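Local coordinates for BPH (Thiobacillus denitrificans, PDB 5OVS), which forms a tetradecameric double-ring proteasome homologue and probably hydrolyses peptide bonds in proteins, at residues A52-K55 against L56-A59. Sequence-based numbering, arbitrary orientation.
Sequences ATFK and LILA
The phenyl ring of F54 is met obliquely by the end of I57, whose CD1 stands 4.0 Å from F54 CD1; the two side chains lie side by side and point the same way from the first turn of helix 54-64, one of the helices flanking the sheet sandwich of the proteasome-like fold. Strand residue I48, L94 and R108 of the same chain also touch the F54 side chain. The same I57 CD1 also reaches T53 CG2 at 3.9 Å, the two side chains crossing obliquely. That methyl is anti to the T53 backbone N, which leaves OG1 anti to the carbonyl carbon and hydrogen-bonded to T127 OG1 and H125 O of the second subunit. T53 thus turns its methyl to I57 and its hydroxyl to the second subunit. L56 folds back along the preceding residues, its CB 3.3 Å from T53 O and its CD1 4.1 Å from A52 O. Shortening L56 to an alanine would remove CG and both methyls and would probably open a gap between the first turn and V74 of the second subunit, which packs against this side chain. Backbone bonds complete the turn. T53 O takes a nearly straight bond from I57 N (168° at the hydrogen) and a weak one from L56 N, and K55 O accepts A59 N. F54 O accepts L58 N at 2.8 Å, and L58 CG sits beside that same oxygen, 3.1 Å from F54 O.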
loop_
_atom_site.group_PDB
_atom_site.type_symbol
_atom_site.label_atom_id
_atom_site.label_comp_id
_atom_site.label_asym_id
_atom_site.label_seq_id
_atom_site.Cartn_x
_atom_site.Cartn_y
_atom_site.Cartn_z
ATOM N N ALA K 52 1.835 -32.528 1.692
ATOM C CA ALA K 52 2.132 -33.963 1.639
ATOM C C ALA K 52 3.565 -34.303 2.029
ATOM O O ALA K 52 3.904 -35.468 2.178
ATOM C CB ALA K 52 1.854 -34.498 0.244
ATOM N N THR K 53 4.414 -33.291 2.152
ATOM C CA THR K 53 5.787 -33.500 2.544
ATOM C C THR K 53 5.851 -33.884 4.027
ATOM O O THR K 53 6.788 -34.572 4.464
ATOM C CB THR K 53 6.615 -32.234 2.258
ATOM O OG1 THR K 53 6.450 -31.867 0.887
ATOM C CG2 THR K 53 8.095 -32.456 2.529
ATOM N N PHE K 54 4.842 -33.467 4.794
ATOM C CA PHE K 54 4.895 -33.609 6.248
ATOM C C PHE K 54 4.967 -35.057 6.701
ATOM O O PHE K 54 5.648 -35.367 7.675
ATOM C CB PHE K 54 3.733 -32.874 6.921
ATOM C CG PHE K 54 3.927 -31.385 6.983
ATOM C CD1 PHE K 54 5.043 -30.851 7.611
ATOM C CD2 PHE K 54 3.002 -30.518 6.413
ATOM C CE1 PHE K 54 5.238 -29.484 7.664
ATOM C CE2 PHE K 54 3.191 -29.149 6.465
ATOM C CZ PHE K 54 4.308 -28.629 7.089
ATOM N N LYS K 55 4.283 -35.942 5.977
ATOM C CA LYS K 55 4.313 -37.368 6.300
ATOM C C LYS K 55 5.728 -37.949 6.136
ATOM O O LYS K 55 6.133 -38.843 6.887
ATOM C CB LYS K 55 3.265 -38.149 5.487
ATOM C CG LYS K 55 3.433 -38.103 3.976
ATOM C CD LYS K 55 2.821 -39.331 3.334
ATOM C CE LYS K 55 2.734 -39.211 1.829
ATOM N NZ LYS K 55 1.544 -38.414 1.429
ATOM N N LEU K 56 6.475 -37.406 5.180
ATOM C CA LEU K 56 7.858 -37.816 4.938
ATOM C C LEU K 56 8.748 -37.219 6.009
ATOM O O LEU K 56 9.600 -37.909 6.593
ATOM C CB LEU K 56 8.318 -37.353 3.565
ATOM C CG LEU K 56 7.389 -37.800 2.434
ATOM C CD1 LEU K 56 7.606 -36.968 1.184
ATOM C CD2 LEU K 56 7.565 -39.283 2.156
ATOM N N ILE K 57 8.530 -35.937 6.290
ATOM C CA ILE K 57 9.268 -35.285 7.370
ATOM C C ILE K 57 9.079 -36.068 8.672
ATOM O O ILE K 57 10.064 -36.433 9.320
ATOM C CB ILE K 57 8.873 -33.804 7.558
ATOM C CG1 ILE K 57 9.354 -32.966 6.371
ATOM C CG2 ILE K 57 9.496 -33.230 8.826
ATOM C CD1 ILE K 57 8.779 -31.566 6.316
ATOM N N LEU K 58 7.827 -36.367 9.023
ATOM C CA LEU K 58 7.522 -36.953 10.341
ATOM C C LEU K 58 8.080 -38.352 10.547
ATOM O O LEU K 58 8.618 -38.635 11.606
ATOM C CB LEU K 58 6.019 -36.930 10.625
ATOM C CG LEU K 58 5.311 -35.571 10.790
ATOM C CD1 LEU K 58 4.231 -35.692 11.856
ATOM C CD2 LEU K 58 6.240 -34.427 11.159
ATOM N N ALA K 59 7.964 -39.207 9.532
ATOM C CA ALA K 59 8.547 -40.555 9.550
ATOM C C ALA K 59 10.063 -40.517 9.714
ATOM O O ALA K 59 10.619 -41.218 10.547
ATOM C CB ALA K 59 8.173 -41.305 8.284
#